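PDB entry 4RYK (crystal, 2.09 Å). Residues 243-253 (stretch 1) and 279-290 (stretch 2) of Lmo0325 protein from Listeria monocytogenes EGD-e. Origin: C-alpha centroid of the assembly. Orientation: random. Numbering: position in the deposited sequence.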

ATOM      1  N   ALA A 243       6.693  -0.796  -8.974  1.00 33.56           N
ATOM      2  CA  ALA A 243       7.848  -0.538  -9.820  1.00 34.74           C
ATOM      3  C   ALA A 243       9.074  -1.325  -9.407  1.00 34.84           C
ATOM      4  O   ALA A 243       9.775  -1.860 -10.252  1.00 34.78           O
ATOM      5  CB  ALA A 243       8.168   0.935  -9.833  1.00 37.35           C
ATOM      6  N   PHE A 244       9.330  -1.411  -8.121  1.00 33.91           N
ATOM      7  CA  PHE A 244      10.476  -2.156  -7.656  1.00 34.12           C
ATOM      8  C   PHE A 244      10.486  -3.594  -8.206  1.00 33.38           C
ATOM      9  O   PHE A 244      11.513  -4.124  -8.623  1.00 34.28           O
ATOM     10  CB  PHE A 244      10.506  -2.162  -6.114  1.00 35.18           C
ATOM     11  CG  PHE A 244      11.649  -2.969  -5.519  1.00 36.10           C
ATOM     12  CD1 PHE A 244      11.497  -4.315  -5.231  1.00 34.74           C
ATOM     13  CD2 PHE A 244      12.888  -2.370  -5.252  1.00 36.77           C
ATOM     14  CE1 PHE A 244      12.551  -5.062  -4.690  1.00 34.17           C
ATOM     15  CE2 PHE A 244      13.938  -3.104  -4.704  1.00 37.86           C
ATOM     16  CZ  PHE A 244      13.781  -4.449  -4.440  1.00 34.55           C
ATOM     17  N   TYR A 245       9.355  -4.244  -8.167  1.00 32.47           N
ATOM     18  CA  TYR A 245       9.276  -5.603  -8.629  1.00 33.76           C
ATOM     19  C   TYR A 245       9.321  -5.748 -10.137  1.00 32.97           C
ATOM     20  O   TYR A 245       9.594  -6.825 -10.643  1.00 32.74           O
ATOM     21  CB  TYR A 245       8.048  -6.306  -8.036  1.00 34.58           C
ATOM     22  CG  TYR A 245       8.262  -6.589  -6.585  1.00 33.34           C
ATOM     23  CD1 TYR A 245       9.122  -7.576  -6.187  1.00 35.96           C
ATOM     24  CD2 TYR A 245       7.643  -5.829  -5.618  1.00 36.03           C
ATOM     25  CE1 TYR A 245       9.380  -7.836  -4.839  1.00 38.72           C
ATOM     26  CE2 TYR A 245       7.877  -6.063  -4.281  1.00 37.48           C
ATOM     27  CZ  TYR A 245       8.736  -7.089  -3.895  1.00 39.69           C
ATOM     28  OH  TYR A 245       8.933  -7.342  -2.559  1.00 50.38           O
ATOM     29  N   ARG A 246       9.085  -4.672 -10.878  1.00 34.60           N
ATOM     30  CA  ARG A 246       9.308  -4.700 -12.318  1.00 32.82           C
ATOM     31  C   ARG A 246      10.812  -4.782 -12.580  1.00 34.78           C
ATOM     32  O   ARG A 246      11.251  -5.352 -13.570  1.00 35.71           O
ATOM     33  CB  ARG A 246       8.696  -3.476 -12.989  1.00 33.45           C
ATOM     34  CG  ARG A 246       7.200  -3.410 -12.771  1.00 34.73           C
ATOM     35  CD  ARG A 246       6.603  -2.352 -13.659  1.00 35.98           C
ATOM     36  NE  ARG A 246       5.191  -2.110 -13.393  1.00 36.21           N
ATOM     37  CZ  ARG A 246       4.408  -1.380 -14.171  1.00 36.60           C
ATOM     38  NH1 ARG A 246       4.910  -0.830 -15.249  1.00 39.50           N
ATOM     39  NH2 ARG A 246       3.133  -1.184 -13.868  1.00 38.86           N
ATOM     40  N   ILE A 247      11.622  -4.233 -11.673  1.00 35.57           N
ATOM     41  CA  ILE A 247      13.063  -4.291 -11.848  1.00 34.21           C
ATOM     42  C   ILE A 247      13.485  -5.744 -11.608  1.00 34.46           C
ATOM     43  O   ILE A 247      14.265  -6.335 -12.379  1.00 33.95           O
ATOM     44  CB  ILE A 247      13.826  -3.365 -10.877  1.00 33.79           C
ATOM     45  CG1 ILE A 247      13.399  -1.903 -11.012  1.00 34.95           C
ATOM     46  CG2 ILE A 247      15.328  -3.440 -11.150  1.00 33.24           C
ATOM     47  CD1 ILE A 247      13.891  -1.064  -9.831  1.00 35.71           C
ATOM     48  N   VAL A 248      12.938  -6.302 -10.546  1.00 33.68           N
ATOM     49  CA  VAL A 248      13.194  -7.709 -10.192  1.00 33.95           C
ATOM     50  C   VAL A 248      12.851  -8.618 -11.353  1.00 34.64           C
ATOM     51  O   VAL A 248      13.674  -9.482 -11.739  1.00 35.93           O
ATOM     52  CB  VAL A 248      12.425  -8.135  -8.952  1.00 33.26           C
ATOM     53  CG1 VAL A 248      12.708  -9.604  -8.654  1.00 35.70           C
ATOM     54  CG2 VAL A 248      12.805  -7.288  -7.742  1.00 35.13           C
ATOM     55  N   ALA A 249      11.659  -8.417 -11.925  1.00 34.54           N
ATOM     56  CA  ALA A 249      11.234  -9.185 -13.122  1.00 37.22           C
ATOM     57  C   ALA A 249      12.196  -9.019 -14.305  1.00 38.42           C
ATOM     58  O   ALA A 249      12.515  -9.990 -14.996  1.00 38.75           O
ATOM     59  CB  ALA A 249       9.833  -8.789 -13.543  1.00 36.51           C
ATOM     60  N   ASN A 250      12.689  -7.798 -14.520  1.00 38.17           N
ATOM     61  CA  ASN A 250      13.672  -7.582 -15.573  1.00 38.36           C
ATOM     62  C   ASN A 250      14.958  -8.354 -15.304  1.00 38.26           C
ATOM     63  O   ASN A 250      15.524  -8.931 -16.243  1.00 36.86           O
ATOM     64  CB  ASN A 250      14.023  -6.104 -15.785  1.00 38.00           C
ATOM     65  CG  ASN A 250      12.940  -5.323 -16.543  1.00 41.17           C
ATOM     66  OD1 ASN A 250      12.041  -5.893 -17.159  1.00 44.34           O
ATOM     67  ND2 ASN A 250      13.052  -4.000 -16.512  1.00 38.93           N
ATOM     68  N   TYR A 251      15.425  -8.347 -14.043  1.00 37.87           N
ATOM     69  CA  TYR A 251      16.578  -9.134 -13.664  1.00 39.74           C
ATOM     70  C   TYR A 251      16.390 -10.638 -14.006  1.00 41.58           C
ATOM     71  O   TYR A 251      17.211 -11.251 -14.685  1.00 41.82           O
ATOM     72  CB  TYR A 251      16.914  -8.984 -12.173  1.00 40.85           C
ATOM     73  CG  TYR A 251      18.076  -9.883 -11.846  1.00 41.78           C
ATOM     74  CD1 TYR A 251      17.870 -11.195 -11.457  1.00 44.32           C
ATOM     75  CD2 TYR A 251      19.386  -9.431 -11.994  1.00 41.78           C
ATOM     76  CE1 TYR A 251      18.944 -12.056 -11.220  1.00 43.61           C
ATOM     77  CE2 TYR A 251      20.460 -10.255 -11.767  1.00 44.85           C
ATOM     78  CZ  TYR A 251      20.248 -11.578 -11.386  1.00 48.60           C
ATOM     79  OH  TYR A 251      21.347 -12.379 -11.165  1.00 51.17           O
ATOM     80  N   TYR A 252      15.318 -11.235 -13.518  1.00 40.24           N
ATOM     81  CA  TYR A 252      15.099 -12.668 -13.774  1.00 41.51           C
ATOM     82  C   TYR A 252      14.857 -13.041 -15.254  1.00 41.15           C
ATOM     83  O   TYR A 252      15.248 -14.126 -15.684  1.00 41.71           O
ATOM     84  CB  TYR A 252      14.008 -13.237 -12.840  1.00 40.26           C
ATOM     85  CG  TYR A 252      14.478 -13.320 -11.403  1.00 41.05           C
ATOM     86  CD1 TYR A 252      15.551 -14.138 -11.048  1.00 43.95           C
ATOM     87  CD2 TYR A 252      13.858 -12.607 -10.401  1.00 40.34           C
ATOM     88  CE1 TYR A 252      15.992 -14.224  -9.738  1.00 44.28           C
ATOM     89  CE2 TYR A 252      14.299 -12.672  -9.076  1.00 40.46           C
ATOM     90  CZ  TYR A 252      15.372 -13.455  -8.757  1.00 44.61           C
ATOM     91  OH  TYR A 252      15.813 -13.530  -7.460  1.00 47.04           O
ATOM     92  N   GLN A 253      14.277 -12.142 -16.040  1.00 41.29           N
ATOM     93  CA  GLN A 253      14.066 -12.376 -17.473  1.00 41.29           C
ATOM     94  C   GLN A 253      15.456 -12.441 -18.118  1.00 44.05           C
ATOM     95  O   GLN A 253      15.734 -13.283 -18.999  1.00 43.01           O
ATOM     96  CB  GLN A 253      13.204 -11.277 -18.095  1.00 43.71           C
ATOM     97  CG  GLN A 253      12.956 -11.411 -19.594  1.00 48.63           C
ATOM     98  CD  GLN A 253      12.310 -12.746 -19.967  1.00 52.58           C
ATOM     99  OE1 GLN A 253      11.101 -12.828 -20.030  1.00 60.44           O
ATOM    100  NE2 GLN A 253      13.114 -13.806 -20.148  1.00 53.23           N
ATOM    101  N   GLU A 279      20.736   3.352  -9.371  1.00 40.23           N
ATOM    102  CA  GLU A 279      20.330   4.706  -9.738  1.00 43.00           C
ATOM    103  C   GLU A 279      19.154   5.185  -8.907  1.00 40.04           C
ATOM    104  O   GLU A 279      18.971   6.382  -8.732  1.00 41.58           O
ATOM    105  CB  GLU A 279      19.970   4.732 -11.187  1.00 43.18           C
ATOM    106  CG  GLU A 279      21.178   4.586 -12.072  1.00 48.38           C
ATOM    107  CD  GLU A 279      20.796   4.463 -13.528  1.00 50.90           C
ATOM    108  OE1 GLU A 279      19.592   4.284 -13.798  1.00 55.65           O
ATOM    109  OE2 GLU A 279      21.681   4.552 -14.388  1.00 50.59           O
ATOM    110  N   LEU A 280      18.367   4.228  -8.404  1.00 37.60           N
ATOM    111  CA  LEU A 280      17.208   4.531  -7.579  1.00 38.05           C
ATOM    112  C   LEU A 280      17.494   4.383  -6.090  1.00 37.31           C
ATOM    113  O   LEU A 280      16.563   4.370  -5.313  1.00 38.67           O
ATOM    114  CB  LEU A 280      15.973   3.678  -7.951  1.00 35.24           C
ATOM    115  CG  LEU A 280      15.506   3.760  -9.412  1.00 37.02           C
ATOM    116  CD1 LEU A 280      14.313   2.859  -9.631  1.00 38.79           C
ATOM    117  CD2 LEU A 280      15.121   5.169  -9.810  1.00 38.94           C
ATOM    118  N   HIS A 281      18.764   4.333  -5.714  1.00 39.34           N
ATOM    119  CA  HIS A 281      19.221   4.441  -4.321  1.00 41.48           C
ATOM    120  C   HIS A 281      18.794   3.187  -3.505  1.00 42.48           C
ATOM    121  O   HIS A 281      18.502   3.272  -2.316  1.00 42.09           O
ATOM    122  CB  HIS A 281      18.778   5.786  -3.708  1.00 42.55           C
ATOM    123  CG  HIS A 281      18.820   6.929  -4.684  1.00 46.43           C
ATOM    124  ND1 HIS A 281      19.995   7.455  -5.165  1.00 51.04           N
ATOM    125  CD2 HIS A 281      17.827   7.621  -5.297  1.00 49.93           C
ATOM    126  CE1 HIS A 281      19.731   8.398  -6.047  1.00 53.66           C
ATOM    127  NE2 HIS A 281      18.421   8.521  -6.143  1.00 50.35           N
ATOM    128  N   TYR A 282      18.708   2.036  -4.186  1.00 42.56           N
ATOM    129  CA  TYR A 282      18.561   0.747  -3.526  1.00 40.14           C
ATOM    130  C   TYR A 282      19.904   0.051  -3.587  1.00 41.56           C
ATOM    131  O   TYR A 282      20.021  -1.035  -4.158  1.00 42.36           O
ATOM    132  CB  TYR A 282      17.488  -0.131  -4.218  1.00 37.05           C
ATOM    133  CG  TYR A 282      16.056   0.358  -4.116  1.00 35.53           C
ATOM    134  CD1 TYR A 282      15.351   0.222  -2.947  1.00 36.52           C
ATOM    135  CD2 TYR A 282      15.420   0.944  -5.207  1.00 36.04           C
ATOM    136  CE1 TYR A 282      14.067   0.660  -2.842  1.00 38.33           C
ATOM    137  CE2 TYR A 282      14.123   1.435  -5.115  1.00 34.13           C
ATOM    138  CZ  TYR A 282      13.452   1.289  -3.943  1.00 36.29           C
ATOM    139  OH  TYR A 282      12.163   1.713  -3.834  1.00 36.50           O
ATOM    140  N   GLU A 283      20.918   0.625  -2.966  1.00 43.47           N
ATOM    141  CA  GLU A 283      22.289   0.094  -3.118  1.00 46.25           C
ATOM    142  C   GLU A 283      22.449  -1.315  -2.575  1.00 44.40           C
ATOM    143  O   GLU A 283      23.066  -2.182  -3.209  1.00 44.95           O
ATOM    144  CB  GLU A 283      23.320   0.983  -2.444  1.00 50.97           C
ATOM    145  CG  GLU A 283      23.776   2.158  -3.303  1.00 59.76           C
ATOM    146  CD  GLU A 283      22.866   3.412  -3.196  1.00 66.41           C
ATOM    147  OE1 GLU A 283      21.873   3.403  -2.403  1.00 64.46           O
ATOM    148  OE2 GLU A 283      23.170   4.433  -3.886  1.00 72.48           O
ATOM    149  N   ALA A 284      21.878  -1.560  -1.421  1.00 43.79           N
ATOM    150  CA  ALA A 284      22.025  -2.878  -0.808  1.00 47.10           C
ATOM    151  C   ALA A 284      21.378  -3.960  -1.685  1.00 44.96           C
ATOM    152  O   ALA A 284      21.908  -5.059  -1.853  1.00 44.78           O
ATOM    153  CB  ALA A 284      21.452  -2.862   0.614  1.00 47.20           C
ATOM    154  N   ILE A 285      20.254  -3.638  -2.310  1.00 42.22           N
ATOM    155  CA  ILE A 285      19.636  -4.576  -3.230  1.00 40.31           C
ATOM    156  C   ILE A 285      20.553  -4.792  -4.428  1.00 41.58           C
ATOM    157  O   ILE A 285      20.758  -5.953  -4.872  1.00 39.79           O
ATOM    158  CB  ILE A 285      18.266  -4.055  -3.708  1.00 43.72           C
ATOM    159  CG1 ILE A 285      17.311  -3.880  -2.503  1.00 45.61           C
ATOM    160  CG2 ILE A 285      17.697  -4.912  -4.844  1.00 42.37           C
ATOM    161  CD1 ILE A 285      16.959  -5.140  -1.763  1.00 49.26           C
ATOM    162  N   ALA A 286      21.112  -3.708  -4.982  1.00 39.77           N
ATOM    163  CA  ALA A 286      21.999  -3.867  -6.143  1.00 39.12           C
ATOM    164  C   ALA A 286      23.170  -4.793  -5.828  1.00 40.07           C
ATOM    165  O   ALA A 286      23.594  -5.560  -6.678  1.00 42.16           O
ATOM    166  CB  ALA A 286      22.556  -2.557  -6.605  1.00 42.13           C
ATOM    167  N   ASP A 287      23.746  -4.611  -4.650  1.00 41.53           N
ATOM    168  CA  ASP A 287      24.905  -5.380  -4.184  1.00 45.87           C
ATOM    169  C   ASP A 287      24.550  -6.842  -4.055  1.00 44.66           C
ATOM    170  O   ASP A 287      25.284  -7.719  -4.496  1.00 45.55           O
ATOM    171  CB  ASP A 287      25.337  -4.912  -2.784  1.00 50.10           C
ATOM    172  CG  ASP A 287      26.033  -3.535  -2.791  1.00 55.43           C
ATOM    173  OD1 ASP A 287      26.463  -3.084  -3.864  1.00 60.23           O
ATOM    174  OD2 ASP A 287      26.155  -2.901  -1.708  1.00 61.14           O
ATOM    175  N   LEU A 288      23.402  -7.089  -3.451  1.00 42.94           N
ATOM    176  CA  LEU A 288      22.957  -8.446  -3.307  1.00 48.28           C
ATOM    177  C   LEU A 288      22.742  -9.125  -4.648  1.00 46.55           C
ATOM    178  O   LEU A 288      23.186 -10.263  -4.843  1.00 47.91           O
ATOM    179  CB  LEU A 288      21.718  -8.506  -2.447  1.00 51.72           C
ATOM    180  CG  LEU A 288      21.206  -9.922  -2.341  1.00 64.99           C
ATOM    181  CD1 LEU A 288      22.157 -10.812  -1.513  1.00 73.55           C
ATOM    182  CD2 LEU A 288      19.788  -9.907  -1.785  1.00 68.63           C
ATOM    183  N   TYR A 289      22.123  -8.440  -5.603  1.00 42.28           N
ATOM    184  CA  TYR A 289      21.866  -9.065  -6.902  1.00 43.44           C
ATOM    185  C   TYR A 289      23.125  -9.239  -7.712  1.00 44.51           C
ATOM    186  O   TYR A 289      23.146 -10.136  -8.539  1.00 44.25           O
ATOM    187  CB  TYR A 289      20.812  -8.324  -7.757  1.00 43.65           C
ATOM    188  CG  TYR A 289      19.447  -8.793  -7.398  1.00 45.08           C
ATOM    189  CD1 TYR A 289      18.765  -8.211  -6.375  1.00 44.97           C
ATOM    190  CD2 TYR A 289      18.874  -9.876  -8.035  1.00 49.85           C
ATOM    191  CE1 TYR A 289      17.533  -8.666  -5.996  1.00 47.69           C
ATOM    192  CE2 TYR A 289      17.643 -10.344  -7.661  1.00 49.87           C
ATOM    193  CZ  TYR A 289      16.988  -9.726  -6.639  1.00 50.55           C
ATOM    194  OH  TYR A 289      15.775 -10.157  -6.238  1.00 51.66           O
ATOM    195  N   SER A 290      24.127  -8.370  -7.527  1.00 43.67           N
ATOM    196  CA  SER A 290      25.464  -8.606  -8.101  1.00 49.41           C
ATOM    197  C   SER A 290      26.088  -9.923  -7.679  1.00 49.24           C
ATOM    198  O   SER A 290      26.748 -10.550  -8.471  1.00 52.44           O
ATOM    199  CB  SER A 290      26.442  -7.519  -7.692  1.00 51.68           C
ATOM    200  OG  SER A 290      25.906  -6.317  -8.175  1.00 62.01           O
TER

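The two stretches meet through side chains alone. Helix 243-253 and helix 283-290 run nearly parallel, their axes crossing at -15° and coming no closer than 12.7 Å. With the axes this far apart, side chains must bridge the space between them, and aromatic residues do most of that work. No hydrogen bond crosses the contact; it rests on ring packing and apolar contacts, with 387 Å² buried in all.

Tyr289 is the centre of the arrangement and is covered more than any other residue here. Its CA-to-CB bond points toward the first helix, and with chi1 at -86°, on the m side, the ring reaches in among Val248, Tyr251 and Tyr252. Tyr251 also points toward its partner but adopts the t rotamer (177°), with chi2 at -89°. The two rings meet edge-to-face, the edge of Tyr289 directed at the face of Tyr251, with centroids 4.9 Å apart and planes at 63°. The closest approach is 3.8 Å, from Tyr251 CD1 to Tyr289 CD2. Such a tilt sets the weakly positive hydrogens of a ring edge against the electron-rich face of the other ring.

The far end of Tyr289 lies beside Val248 and Tyr252. Val248 CG1 is 3.9 Å from Tyr289 OH; a short, branched side chain serves here because the tyrosine covers most of the distance. Tyr252 starts out sideways, yet its m rotamer (-70°) and the length of its ring bring its end nearer, so that Tyr252 CZ lies 4.0 Å from Tyr289 CE2. The hydroxyls approach as well, Tyr252 OH to Tyr289 OH being 3.6 Å, but this is a contact and not a hydrogen bond. Tyr252 OH finds its hydrogen bonding elsewhere in the structure.

A second aromatic pair lies toward the start of both stretches. The CA-to-CB bond of Phe244 points sideways, and chi1 at 178° (t) extends the ring so that its end closes on the other stretch. Its edge is directed at the face of Tyr282, with centroids 5.0 Å apart, planes at 68°, and Phe244 CD2 3.9 Å from Tyr282 CZ. Tyr282, at the N-cap position, points toward the first helix in the m rotamer (-67°), offering the ring face while its hydroxyl is hydrogen-bonded elsewhere. The wholly apolar phenylalanine suits its buried site, and its tip also meets an aliphatic neighbour: Phe244 CZ is 4.0 Å from Ile285 CG2. Ile285, the third residue of its helix, points toward the partner with both chi angles m.

Aliphatic packing completes the contact. Ile247 and Leu280 point toward each other's stretches, and both combine chi1 m with chi2 t. With chi2 t, the CD1 methyl of each residue extends toward the other, and Ile247 CD1 and Leu280 CD1 lie 4.0 Å apart, a van der Waals distance. Leu280 is the first residue to leave helical phi/psi after a helix; its apolar side chain packs against the buried isoleucine.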